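Class II aldolase/adducin domain protein (Pseudomonas syringae pv. phaseolicola 1448A, PDB 3OCR) is of unknown substrate but belongs to the class II aldolase/adducin family, which includes metal-dependent aldolases and the actin-binding adducins. Local coordinates at residues V157-Y162 / I186-G191; I134-Q139 / N214-A219; A41-A46 / E80-N85; I54-S59 / V125-T130; V87-D92 / L102-A107. All blocks are in the same frame, centred on the assembly; numbering follows the deposited sequence.

Interactions 1 and 4 meet at the probable active site. His190 of interaction 1 brings its NE2 3.1 Å from NE2 of His129 and 3.4 Å from NE2 of His127, both from interaction 4, consistent with the histidine triad that holds the metal in class II aldolases. Interaction 2 adjoins interaction 1, helix 131-137 following strand 124-128 in the chain, and Ser137 OG probably hydrogen-bonds to Gly191 O. Interaction 3 packs behind interaction 4 through Tyr42 and Phe58; the centres of the two interactions are 12 Å apart. Interaction 5 is nested within the loop that interaction 4 closes and meets it where Asn105 packs on His57; its centre lies 32 Å from that of interaction 2.

Interaction 1: V157-Y162 / I186-G191; sequences VAYHGY and ILRNHG
Arg188 lays its side chain back along the neighbouring strand. Its CB is 3.5 Å from the carbonyl O of His160, and CG passes near the same oxygen and the rim of Tyr159. The chain then runs extended to NE, near Tyr159 CB, so that CZ arrives 3.7 Å from Tyr159 CD2. Guanidinium and phenol ring lie 23° apart, with CD2 over the centre of the guanidinium. NH2 lies 3.8 Å from both Tyr159 CB and CG; NH1 makes a weak hydrogen bond to Lys140 O, and Tyr159 OH binds Leu143 N. A flat cation suits this half-exposed spot. Alongside the ring, Ile186 runs in the same direction and touches Tyr159 CE2 through its CB. The backbones form the parallel pairing of a beta-alpha-beta unit, strand 157-160, helix 169-179 and strand 184-187: Ile186 N donates to Ala158 O (2.7 Å), His160 N to Ile186 O (3.1 Å) and Arg188 N to His160 O (2.9 Å). Water 1 bridges His160 O and Arg188 O. His190 and Gly191 both face Leu187 in a classic beta bulge. From the other segment, Tyr162 turns its ring edge toward the face of His190 in an offset edge-to-face pair, centroids 5.6 Å apart, while its OH reaches Gln148 of the second subunit.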
# COMPACT_ATOMS: atom_id res chain seq x y z
N VAL A 157 -7.81 16.63 -21.37
CA VAL A 157 -6.87 17.03 -20.34
C VAL A 157 -6.03 18.21 -20.76
O VAL A 157 -5.38 18.16 -21.83
CB VAL A 157 -5.96 15.82 -19.89
CG1 VAL A 157 -5.05 16.24 -18.73
CG2 VAL A 157 -6.84 14.63 -19.51
N ALA A 158 -6.06 19.26 -19.94
CA ALA A 158 -5.19 20.41 -20.12
C ALA A 158 -3.91 20.22 -19.32
O ALA A 158 -3.90 19.52 -18.31
CB ALA A 158 -5.89 21.71 -19.70
N TYR A 159 -2.80 20.81 -19.80
CA TYR A 159 -1.57 20.88 -18.99
C TYR A 159 -1.14 22.32 -18.68
O TYR A 159 -1.25 23.23 -19.54
CB TYR A 159 -0.42 20.14 -19.69
CG TYR A 159 -0.61 18.67 -19.72
CD1 TYR A 159 -1.44 18.08 -20.68
CD2 TYR A 159 0.03 17.85 -18.79
CE1 TYR A 159 -1.65 16.71 -20.70
CE2 TYR A 159 -0.16 16.46 -18.81
CZ TYR A 159 -0.99 15.91 -19.77
OH TYR A 159 -1.18 14.55 -19.78
N HIS A 160 -0.62 22.51 -17.48
CA HIS A 160 -0.15 23.82 -17.02
C HIS A 160 1.25 23.64 -16.40
O HIS A 160 1.41 22.90 -15.42
CB HIS A 160 -1.17 24.41 -16.01
CG HIS A 160 -0.73 25.69 -15.37
ND1 HIS A 160 -0.73 26.90 -16.04
CD2 HIS A 160 -0.28 25.95 -14.12
CE1 HIS A 160 -0.28 27.84 -15.23
NE2 HIS A 160 -0.01 27.30 -14.06
N GLY A 161 2.24 24.26 -17.03
CA GLY A 161 3.63 24.30 -16.54
C GLY A 161 3.77 24.91 -15.15
O GLY A 161 3.11 25.88 -14.84
N TYR A 162 4.65 24.33 -14.33
CA TYR A 162 4.82 24.75 -12.94
C TYR A 162 5.50 26.11 -12.81
O TYR A 162 6.56 26.35 -13.42
CB TYR A 162 5.61 23.71 -12.14
CG TYR A 162 5.56 23.96 -10.63
CD1 TYR A 162 4.35 24.01 -9.95
CD2 TYR A 162 6.75 24.19 -9.90
CE1 TYR A 162 4.29 24.26 -8.55
CE2 TYR A 162 6.70 24.44 -8.52
CZ TYR A 162 5.47 24.46 -7.86
OH TYR A 162 5.46 24.74 -6.51
N ILE A 186 -3.84 18.79 -15.67
CA ILE A 186 -2.72 18.30 -14.92
C ILE A 186 -1.81 19.50 -14.68
O ILE A 186 -1.29 20.15 -15.62
CB ILE A 186 -2.04 17.07 -15.63
CG1 ILE A 186 -2.98 15.86 -15.56
CG2 ILE A 186 -0.69 16.74 -15.00
CD1 ILE A 186 -2.48 14.59 -16.33
N LEU A 187 -1.63 19.81 -13.41
CA LEU A 187 -0.73 20.89 -13.02
C LEU A 187 0.65 20.25 -12.90
O LEU A 187 0.93 19.54 -11.95
CB LEU A 187 -1.20 21.51 -11.69
CG LEU A 187 -2.65 22.00 -11.66
CD1 LEU A 187 -3.15 22.15 -10.23
CD2 LEU A 187 -2.83 23.32 -12.45
N ARG A 188 1.50 20.45 -13.91
CA ARG A 188 2.76 19.77 -13.96
C ARG A 188 3.59 20.03 -12.70
O ARG A 188 3.62 21.17 -12.18
CB ARG A 188 3.59 20.19 -15.22
CG ARG A 188 3.00 19.81 -16.57
CD ARG A 188 4.08 20.04 -17.63
NE ARG A 188 3.56 20.06 -18.99
CZ ARG A 188 3.45 18.99 -19.77
NH1 ARG A 188 3.79 17.78 -19.34
NH2 ARG A 188 2.97 19.14 -21.01
N ASN A 189 4.24 18.97 -12.23
CA ASN A 189 5.04 18.92 -11.01
C ASN A 189 4.25 19.37 -9.80
O ASN A 189 4.81 19.90 -8.86
CB ASN A 189 6.28 19.80 -11.14
CG ASN A 189 7.11 19.45 -12.36
OD1 ASN A 189 7.04 20.16 -13.35
ND2 ASN A 189 7.86 18.33 -12.31
N HIS A 190 2.94 19.22 -9.83
CA HIS A 190 2.19 19.89 -8.78
C HIS A 190 1.04 19.03 -8.32
O HIS A 190 0.93 18.79 -7.12
CB HIS A 190 1.78 21.32 -9.25
CG HIS A 190 1.00 22.11 -8.24
ND1 HIS A 190 0.49 23.36 -8.51
CD2 HIS A 190 0.61 21.81 -6.97
CE1 HIS A 190 -0.15 23.81 -7.44
NE2 HIS A 190 -0.10 22.88 -6.50
N GLY A 191 0.21 18.55 -9.25
CA GLY A 191 -0.91 17.65 -8.92
C GLY A 191 -2.06 17.73 -9.94
O GLY A 191 -1.86 18.01 -11.15
O HOH W 1 1.93 23.26 -12.71
O HOH W 2 6.37 22.28 -15.28

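Interaction 2: I134-Q139 / N214-A219; sequences IAVSAQ and NIQIAA
The last turn of helix 131-137 and the C-terminal end of helix 199-219 come closest at Val136 and Ile217, whose CA atoms are 7.4 Å apart. Ala135 offers just its CB, a small group that leaves room for Ile217 CD1 at 3.7 Å; chi2 of -43° folds that methyl toward the other helix. The same CD1 also meets CG2 of Val136 at 4.0 Å. Val136 crosses Gln216 obliquely, resting CG1 3.8 Å from its NE2. Gln216 is an extended chain, CG anti to the backbone N, and meets Gln139 tip to tip. NE2 donates to Gln139 OE1 over 2.9 Å, but the bond is bent to 133° at the hydrogen and the donor stands above the carbonyl plane of the acceptor. Glutamine suits a buried position here because both ends of its amide find partners: Gln216 NE2 also serves Gly142 O and its OE1 takes Leu144 N, while Gln139 NE2 binds Gln220 OE1 of its own chain and Ala219 O of the second subunit. The second and third subunits both pack on this region, so the contact sets the end of one helix and the turn after it against a second helix at a subunit interface of the four-chain assembly, as in tetrameric class II aldolases.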
# COMPACT_ATOMS: atom_id res chain seq x y z
N ILE A 134 0.55 13.48 -8.60
CA ILE A 134 1.75 14.29 -8.72
C ILE A 134 2.80 13.57 -9.57
O ILE A 134 3.44 14.17 -10.41
CB ILE A 134 2.31 14.69 -7.35
CG1 ILE A 134 1.23 15.44 -6.53
CG2 ILE A 134 3.58 15.51 -7.49
CD1 ILE A 134 1.65 15.69 -5.13
N ALA A 135 2.93 12.25 -9.38
CA ALA A 135 3.91 11.47 -10.12
C ALA A 135 3.68 11.58 -11.63
O ALA A 135 4.61 11.85 -12.44
CB ALA A 135 3.86 9.99 -9.65
N VAL A 136 2.43 11.34 -12.03
CA VAL A 136 2.09 11.54 -13.45
C VAL A 136 2.31 12.99 -13.89
O VAL A 136 2.84 13.23 -15.01
CB VAL A 136 0.66 11.04 -13.82
CG1 VAL A 136 0.37 11.37 -15.29
CG2 VAL A 136 0.53 9.51 -13.61
N SER A 137 1.92 13.94 -13.04
CA SER A 137 2.21 15.36 -13.28
C SER A 137 3.69 15.61 -13.61
O SER A 137 4.00 16.48 -14.42
CB SER A 137 1.85 16.23 -12.08
OG SER A 137 0.56 15.93 -11.58
N ALA A 138 4.58 14.86 -12.95
CA ALA A 138 6.02 15.12 -13.03
C ALA A 138 6.70 14.54 -14.27
O ALA A 138 7.93 14.67 -14.43
CB ALA A 138 6.71 14.60 -11.77
N GLN A 139 5.93 13.89 -15.15
CA GLN A 139 6.51 13.21 -16.32
C GLN A 139 6.27 13.94 -17.65
O GLN A 139 5.16 14.44 -17.89
CB GLN A 139 5.96 11.76 -16.41
CG GLN A 139 6.23 10.94 -15.15
CD GLN A 139 5.63 9.55 -15.18
OE1 GLN A 139 4.85 9.19 -16.09
NE2 GLN A 139 5.93 8.78 -14.16
N ASN A 214 -2.89 5.87 -10.79
CA ASN A 214 -2.43 4.68 -10.08
C ASN A 214 -1.92 3.58 -11.05
O ASN A 214 -0.88 2.93 -10.83
CB ASN A 214 -3.57 4.02 -9.28
CG ASN A 214 -4.18 4.90 -8.19
OD1 ASN A 214 -5.38 4.76 -7.90
ND2 ASN A 214 -3.37 5.73 -7.53
N ILE A 215 -2.71 3.35 -12.08
CA ILE A 215 -2.49 2.28 -12.98
C ILE A 215 -1.22 2.64 -13.79
O ILE A 215 -0.40 1.76 -14.06
CB ILE A 215 -3.69 2.15 -13.98
CG1 ILE A 215 -4.91 1.50 -13.33
CG2 ILE A 215 -3.26 1.37 -15.23
CD1 ILE A 215 -6.23 1.85 -14.06
N GLN A 216 -1.06 3.90 -14.14
CA GLN A 216 0.12 4.30 -15.01
C GLN A 216 1.46 4.04 -14.31
O GLN A 216 2.45 3.59 -14.94
CB GLN A 216 0.10 5.78 -15.33
CG GLN A 216 1.37 6.20 -16.25
CD GLN A 216 1.16 7.54 -16.94
OE1 GLN A 216 0.10 7.80 -17.50
NE2 GLN A 216 2.16 8.40 -16.89
N ILE A 217 1.51 4.38 -13.03
CA ILE A 217 2.72 4.26 -12.23
C ILE A 217 3.14 2.78 -12.17
O ILE A 217 4.30 2.46 -12.38
CB ILE A 217 2.54 4.86 -10.80
CG1 ILE A 217 2.31 6.38 -10.85
CG2 ILE A 217 3.80 4.57 -9.89
CD1 ILE A 217 3.23 7.13 -11.84
N ALA A 218 2.17 1.89 -11.93
CA ALA A 218 2.43 0.41 -11.99
C ALA A 218 2.86 -0.05 -13.39
O ALA A 218 3.90 -0.74 -13.56
CB ALA A 218 1.21 -0.36 -11.53
N ALA A 219 2.07 0.35 -14.40
CA ALA A 219 2.28 -0.09 -15.81
C ALA A 219 3.68 0.18 -16.30
O ALA A 219 4.32 -0.67 -16.98
CB ALA A 219 1.24 0.61 -16.75

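Interaction 3: A41-A46 / E80-N85; sequences AYRLAA and EITASN
Glu80 opens the segment by turning away from the helix; its carboxylate makes a salt bridge with Arg262 of the second subunit, while its backbone N lies over one face of the Arg43 guanidinium. Ile81 comes next and points at the helix. Its CB lies 3.8 Å from CB of Tyr42, and its two branches spread against the start of the tyrosine ring, Ile81 CG1 3.9 Å from Tyr42 CG and Ile81 CG2 3.9 Å from Tyr42 CD2, a good fit for a beta-branched residue in a buried spot. Tyr42 sends its OH onward to Phe58 N and Asn72 N. The carbonyl O of Ile81 is gripped from the helix by Arg43: NE donates over 2.7 Å at 156°, lying in the carbonyl plane, and NH2 adds a weak bond at 3.0 Å. Arg43 reaches it because its chain bends at chi2 (-84°). Thr82 sets CG2 at the edge of that guanidinium, 3.5 Å from NH2. Asn85 then closes the turn: its OD1 accepts Thr82 N, its ND2 donates to Glu80 O, and its own N makes a weak bond to Thr82 OG1. An amide suits this position because it can do both jobs at once. The result ties the loop between strands 68-71 and 87-90 to helix 29-47, which packs on the sheet of the class II aldolase/adducin fold.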
# COMPACT_ATOMS: atom_id res chain seq x y z
N ALA A 41 -17.82 15.24 -0.37
CA ALA A 41 -16.65 15.17 -1.28
C ALA A 41 -15.34 15.23 -0.47
O ALA A 41 -14.43 14.42 -0.71
CB ALA A 41 -16.71 16.26 -2.28
N TYR A 42 -15.26 16.13 0.52
CA TYR A 42 -14.11 16.16 1.43
C TYR A 42 -13.85 14.85 2.18
O TYR A 42 -12.73 14.35 2.17
CB TYR A 42 -14.22 17.33 2.41
CG TYR A 42 -13.79 18.68 1.87
CD1 TYR A 42 -12.43 19.04 1.89
CD2 TYR A 42 -14.74 19.61 1.39
CE1 TYR A 42 -12.01 20.27 1.45
CE2 TYR A 42 -14.33 20.87 0.94
CZ TYR A 42 -12.95 21.18 0.96
OH TYR A 42 -12.49 22.38 0.54
N ARG A 43 -14.87 14.31 2.84
CA ARG A 43 -14.80 13.01 3.50
C ARG A 43 -14.50 11.81 2.62
O ARG A 43 -13.84 10.87 3.06
CB ARG A 43 -16.11 12.73 4.26
CG ARG A 43 -16.49 13.83 5.21
CD ARG A 43 -15.79 13.67 6.54
NE ARG A 43 -16.37 14.54 7.56
CZ ARG A 43 -16.82 14.15 8.74
NH1 ARG A 43 -16.74 12.89 9.13
NH2 ARG A 43 -17.32 15.05 9.57
N LEU A 44 -15.03 11.82 1.40
CA LEU A 44 -14.73 10.75 0.43
C LEU A 44 -13.25 10.76 0.03
O LEU A 44 -12.62 9.70 -0.10
CB LEU A 44 -15.59 10.91 -0.84
CG LEU A 44 -17.04 10.48 -0.70
CD1 LEU A 44 -17.90 11.05 -1.84
CD2 LEU A 44 -17.13 8.96 -0.66
N ALA A 45 -12.72 11.97 -0.12
CA ALA A 45 -11.30 12.15 -0.51
C ALA A 45 -10.41 11.64 0.62
O ALA A 45 -9.35 11.06 0.38
CB ALA A 45 -11.01 13.62 -0.81
N ALA A 46 -10.88 11.83 1.86
CA ALA A 46 -10.19 11.34 3.03
C ALA A 46 -10.26 9.83 3.06
O ALA A 46 -9.23 9.17 3.23
CB ALA A 46 -10.78 11.97 4.32
N GLU A 80 -12.73 16.12 8.85
CA GLU A 80 -13.43 16.86 9.89
C GLU A 80 -14.51 17.72 9.28
O GLU A 80 -15.32 18.31 9.99
CB GLU A 80 -12.45 17.75 10.68
CG GLU A 80 -11.46 16.98 11.54
CD GLU A 80 -10.40 17.90 12.16
OE1 GLU A 80 -9.80 18.72 11.44
OE2 GLU A 80 -10.18 17.77 13.37
N ILE A 81 -14.53 17.78 7.96
CA ILE A 81 -15.40 18.72 7.28
C ILE A 81 -16.86 18.27 7.41
O ILE A 81 -17.15 17.07 7.33
CB ILE A 81 -15.02 18.88 5.82
CG1 ILE A 81 -13.52 19.24 5.68
CG2 ILE A 81 -15.96 19.89 5.10
CD1 ILE A 81 -13.05 20.51 6.46
N THR A 82 -17.75 19.22 7.64
CA THR A 82 -19.18 18.96 7.73
C THR A 82 -19.94 20.03 6.93
O THR A 82 -19.41 21.11 6.70
CB THR A 82 -19.70 19.02 9.18
OG1 THR A 82 -19.60 20.37 9.63
CG2 THR A 82 -18.90 18.12 10.12
N ALA A 83 -21.16 19.72 6.52
CA ALA A 83 -22.05 20.70 5.91
C ALA A 83 -22.07 22.01 6.70
O ALA A 83 -21.97 23.09 6.12
CB ALA A 83 -23.46 20.13 5.78
N SER A 84 -22.20 21.90 8.02
CA SER A 84 -22.22 23.06 8.89
C SER A 84 -20.93 23.86 9.02
O SER A 84 -20.99 25.03 9.36
CB SER A 84 -22.69 22.67 10.30
OG SER A 84 -24.08 22.47 10.31
N ASN A 85 -19.76 23.27 8.78
CA ASN A 85 -18.54 24.04 9.07
C ASN A 85 -17.78 24.56 7.85
O ASN A 85 -16.73 25.23 7.98
CB ASN A 85 -17.65 23.32 10.13
CG ASN A 85 -16.93 22.08 9.61
OD1 ASN A 85 -16.66 21.91 8.40
ND2 ASN A 85 -16.57 21.21 10.54

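Interaction 4: I54-S59 / V125-T130; sequences IYTHFS and VLHTHT
Thr56 OG1 is held by two hydrogen bonds: it donates to Tyr55 O at 2.8 Å, on a lone pair, and accepts one from water 3, which in turn takes the N-H of His129. Chi1 of 89° puts OG1 between the backbone N and carbonyl carbon, which leaves CG2 to lie over the face of the His129 ring, 3.4 Å from its centroid, a close CH-pi contact. Thr56 therefore uses one branch for its two hydrogen bonds and the other for the ring. Farther along, the two chains run antiparallel. Ser59 and Val125 form a hydrogen-bonded pair, Ser59 N to Val125 O at 2.9 Å and nearly straight (173°), with Val125 N returning to Ser59 O. His127 N reaches His57 O more loosely. Between them Phe58 and Leu126 form the non-hydrogen-bonded pair: Leu126 CD2 sits over the ring face, 3.4 Å from Phe58 CG, and Thr128 CG2 meets the ring edge, so greasy chains fill that side of the sheet. His127 ND1 binds Leu192 O and His129 ND1 binds Asp52 OD2, which would orient the two rings. Their NE2 atoms are 2.9 Å apart and face His190, consistent with the His-x-His element and third histidine of the metal site of class II aldolases.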
# COMPACT_ATOMS: atom_id res chain seq x y z
N ILE A 54 -3.44 19.16 5.70
CA ILE A 54 -4.36 20.29 5.70
C ILE A 54 -4.30 21.15 4.44
O ILE A 54 -4.88 22.23 4.41
CB ILE A 54 -4.19 21.19 6.95
CG1 ILE A 54 -2.72 21.56 7.15
CG2 ILE A 54 -4.76 20.49 8.18
CD1 ILE A 54 -2.50 22.78 8.01
N TYR A 55 -3.56 20.69 3.44
CA TYR A 55 -3.36 21.47 2.24
C TYR A 55 -4.30 20.94 1.15
O TYR A 55 -4.95 19.90 1.33
CB TYR A 55 -1.88 21.45 1.88
CG TYR A 55 -1.02 21.70 3.11
CD1 TYR A 55 -0.93 22.99 3.66
CD2 TYR A 55 -0.34 20.66 3.75
CE1 TYR A 55 -0.18 23.24 4.80
CE2 TYR A 55 0.42 20.90 4.90
CZ TYR A 55 0.49 22.19 5.42
OH TYR A 55 1.23 22.47 6.55
N THR A 56 -4.40 21.65 0.04
CA THR A 56 -5.41 21.37 -1.00
C THR A 56 -6.87 21.55 -0.56
O THR A 56 -7.21 21.45 0.61
CB THR A 56 -5.20 20.02 -1.76
OG1 THR A 56 -5.87 18.94 -1.09
CG2 THR A 56 -3.71 19.72 -1.95
N HIS A 57 -7.73 21.81 -1.54
CA HIS A 57 -9.05 22.34 -1.31
C HIS A 57 -10.02 21.95 -2.40
O HIS A 57 -9.62 21.79 -3.57
CB HIS A 57 -8.98 23.86 -1.25
CG HIS A 57 -8.02 24.37 -0.23
ND1 HIS A 57 -8.32 24.42 1.11
CD2 HIS A 57 -6.74 24.82 -0.35
CE1 HIS A 57 -7.28 24.89 1.78
NE2 HIS A 57 -6.31 25.14 0.92
N PHE A 58 -11.28 21.79 -2.01
CA PHE A 58 -12.39 21.62 -2.96
C PHE A 58 -13.32 22.81 -2.81
O PHE A 58 -13.72 23.13 -1.69
CB PHE A 58 -13.18 20.35 -2.64
CG PHE A 58 -12.40 19.07 -2.76
CD1 PHE A 58 -11.19 19.02 -3.44
CD2 PHE A 58 -12.92 17.89 -2.24
CE1 PHE A 58 -10.50 17.83 -3.55
CE2 PHE A 58 -12.23 16.69 -2.36
CZ PHE A 58 -11.01 16.67 -3.04
N SER A 59 -13.73 23.43 -3.92
CA SER A 59 -14.70 24.55 -3.83
C SER A 59 -15.96 24.23 -4.63
O SER A 59 -15.90 23.47 -5.60
CB SER A 59 -14.07 25.86 -4.32
OG SER A 59 -13.67 25.74 -5.67
N VAL A 125 -14.72 22.95 -8.21
CA VAL A 125 -13.32 22.86 -8.63
C VAL A 125 -12.55 22.11 -7.54
O VAL A 125 -12.51 22.55 -6.38
CB VAL A 125 -12.68 24.24 -8.90
CG1 VAL A 125 -11.18 24.10 -9.31
CG2 VAL A 125 -13.47 25.01 -10.00
N LEU A 126 -11.95 20.99 -7.93
CA LEU A 126 -11.19 20.14 -7.02
C LEU A 126 -9.72 20.13 -7.34
O LEU A 126 -9.32 19.99 -8.49
CB LEU A 126 -11.71 18.71 -7.14
CG LEU A 126 -13.23 18.50 -7.08
CD1 LEU A 126 -13.58 17.03 -7.25
CD2 LEU A 126 -13.86 19.05 -5.81
N HIS A 127 -8.90 20.24 -6.31
CA HIS A 127 -7.48 20.14 -6.56
C HIS A 127 -6.85 19.15 -5.58
O HIS A 127 -7.12 19.23 -4.39
CB HIS A 127 -6.83 21.53 -6.43
CG HIS A 127 -5.34 21.47 -6.41
ND1 HIS A 127 -4.61 20.87 -7.41
CD2 HIS A 127 -4.45 21.90 -5.49
CE1 HIS A 127 -3.32 20.96 -7.12
NE2 HIS A 127 -3.20 21.58 -5.96
N THR A 128 -6.05 18.21 -6.07
CA THR A 128 -5.41 17.23 -5.15
C THR A 128 -3.90 17.11 -5.33
O THR A 128 -3.34 17.45 -6.40
CB THR A 128 -6.01 15.78 -5.24
OG1 THR A 128 -5.87 15.30 -6.57
CG2 THR A 128 -7.51 15.72 -4.85
N HIS A 129 -3.26 16.62 -4.26
CA HIS A 129 -1.83 16.34 -4.24
C HIS A 129 -1.60 14.90 -3.81
O HIS A 129 -1.13 14.66 -2.70
CB HIS A 129 -1.11 17.20 -3.20
CG HIS A 129 -0.98 18.65 -3.56
ND1 HIS A 129 -0.56 19.58 -2.64
CD2 HIS A 129 -1.19 19.32 -4.71
CE1 HIS A 129 -0.54 20.77 -3.21
NE2 HIS A 129 -0.92 20.64 -4.46
N THR A 130 -1.94 13.95 -4.66
CA THR A 130 -1.78 12.54 -4.33
C THR A 130 -0.45 12.06 -4.85
O THR A 130 0.09 12.65 -5.78
CB THR A 130 -2.89 11.67 -5.00
OG1 THR A 130 -2.77 11.76 -6.44
CG2 THR A 130 -4.27 12.10 -4.54
O HOH W 3 -4.75 16.45 -1.88

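Interaction 5: V87-D92 / L102-A107; sequences VKVDID and LGINYA
Ile104 pushes its CG2 methyl into two valines of the strand. That carbon lies 3.7 Å from CG1 of Val87 and 3.8 Å from CG1 of Val89, residues two apart that point toward the same side, so one methyl bridges both. Val87 reaches it with CG1 anti to the backbone N, crossing Ile104 obliquely, whereas Val89 and Ile104 meet tip to tip, and CD1 of Ile104 lies 4.1 Å from Val89 CG1. The isoleucine is well matched to this position: with chi1 of 67°, CG1 occupies the crowded position between the backbone N and carbonyl carbon, which leaves CG2 anti to that carbon and aimed at the valines. Gly103 comes just before with positive phi, and its carbonyl O lies 4.1 Å from Val87 CG2. At the other end, Tyr106 reaches across, chi1 -165°, and brings its OH 3.2 Å from the carbonyl O of Asp92, with CZ at 3.4 Å from the same oxygen. Beside it, Asp90 OD1 accepts a weak bond from Asp92 N over 2.9 Å, in an Asx turn, and also takes Thr94 N; the short aspartate thus shapes the turn after the strand. Strand 87-90 lies between strands 68-71 and 95-97, bonded to both, and segment 102-107 runs obliquely along its valine-bearing side, the directions 36° apart, Ile104 also touching Ile71, before the chain enters helix 110-118, whose Ser113 OG binds Ile91 O.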
# COMPACT_ATOMS: atom_id res chain seq x y z
N VAL A 87 -16.91 27.02 4.85
CA VAL A 87 -16.89 28.47 4.90
C VAL A 87 -17.40 29.04 3.58
O VAL A 87 -16.94 28.62 2.50
CB VAL A 87 -15.49 29.02 5.22
CG1 VAL A 87 -15.55 30.53 5.45
CG2 VAL A 87 -14.88 28.32 6.43
N LYS A 88 -18.29 30.02 3.68
CA LYS A 88 -18.80 30.74 2.51
C LYS A 88 -18.00 32.01 2.29
O LYS A 88 -17.94 32.88 3.18
CB LYS A 88 -20.27 31.08 2.65
CG LYS A 88 -20.87 31.71 1.37
CD LYS A 88 -22.39 31.64 1.36
CE LYS A 88 -23.00 32.64 2.32
NZ LYS A 88 -24.49 32.58 2.24
N VAL A 89 -17.41 32.11 1.11
CA VAL A 89 -16.58 33.25 0.73
C VAL A 89 -17.05 33.83 -0.62
O VAL A 89 -17.75 33.16 -1.38
CB VAL A 89 -15.07 32.88 0.66
CG1 VAL A 89 -14.56 32.37 2.03
CG2 VAL A 89 -14.80 31.84 -0.43
N ASP A 90 -16.66 35.08 -0.90
CA ASP A 90 -16.98 35.72 -2.19
C ASP A 90 -15.86 35.37 -3.17
O ASP A 90 -14.97 34.61 -2.82
CB ASP A 90 -17.15 37.24 -2.04
CG ASP A 90 -15.90 37.95 -1.49
OD1 ASP A 90 -14.78 37.40 -1.60
OD2 ASP A 90 -16.04 39.07 -0.96
N ILE A 91 -15.91 35.92 -4.37
CA ILE A 91 -14.88 35.62 -5.38
C ILE A 91 -13.46 36.03 -4.96
O ILE A 91 -12.48 35.45 -5.43
CB ILE A 91 -15.26 36.17 -6.78
CG1 ILE A 91 -14.50 35.44 -7.90
CG2 ILE A 91 -15.09 37.70 -6.86
CD1 ILE A 91 -14.69 33.90 -7.91
N ASP A 92 -13.35 36.98 -4.04
CA ASP A 92 -12.03 37.43 -3.54
C ASP A 92 -11.48 36.60 -2.39
O ASP A 92 -10.32 36.75 -2.04
CB ASP A 92 -12.13 38.87 -3.05
CG ASP A 92 -12.53 39.80 -4.14
OD1 ASP A 92 -12.14 39.53 -5.30
OD2 ASP A 92 -13.21 40.81 -3.84
N LEU A 102 -12.40 30.26 11.99
CA LEU A 102 -11.03 29.90 11.57
C LEU A 102 -10.61 30.56 10.27
O LEU A 102 -9.44 30.56 9.91
CB LEU A 102 -10.86 28.38 11.43
CG LEU A 102 -11.02 27.49 12.66
CD1 LEU A 102 -11.08 26.02 12.26
CD2 LEU A 102 -9.89 27.73 13.67
N GLY A 103 -11.58 31.11 9.54
CA GLY A 103 -11.33 31.66 8.22
C GLY A 103 -10.86 30.59 7.26
O GLY A 103 -11.08 29.39 7.48
N ILE A 104 -10.21 31.01 6.18
CA ILE A 104 -9.83 30.10 5.12
C ILE A 104 -8.35 30.24 4.85
O ILE A 104 -7.72 31.16 5.33
CB ILE A 104 -10.61 30.36 3.78
CG1 ILE A 104 -10.24 31.72 3.16
CG2 ILE A 104 -12.12 30.22 4.01
CD1 ILE A 104 -10.55 31.83 1.63
N ASN A 105 -7.81 29.30 4.10
CA ASN A 105 -6.47 29.46 3.57
C ASN A 105 -6.59 30.37 2.37
O ASN A 105 -6.91 29.92 1.26
CB ASN A 105 -5.90 28.12 3.13
CG ASN A 105 -4.54 28.25 2.52
OD1 ASN A 105 -4.04 29.35 2.29
ND2 ASN A 105 -3.91 27.11 2.25
N TYR A 106 -6.34 31.65 2.59
CA TYR A 106 -6.56 32.66 1.57
C TYR A 106 -5.72 32.41 0.31
O TYR A 106 -6.21 32.57 -0.80
CB TYR A 106 -6.24 34.03 2.15
CG TYR A 106 -6.73 35.21 1.36
CD1 TYR A 106 -5.93 35.80 0.37
CD2 TYR A 106 -7.97 35.79 1.64
CE1 TYR A 106 -6.36 36.91 -0.34
CE2 TYR A 106 -8.42 36.90 0.94
CZ TYR A 106 -7.61 37.46 -0.05
OH TYR A 106 -8.05 38.56 -0.73
N ALA A 107 -4.47 32.00 0.50
CA ALA A 107 -3.57 31.76 -0.64
C ALA A 107 -3.95 30.50 -1.42
O ALA A 107 -3.79 30.45 -2.65
CB ALA A 107 -2.13 31.69 -0.15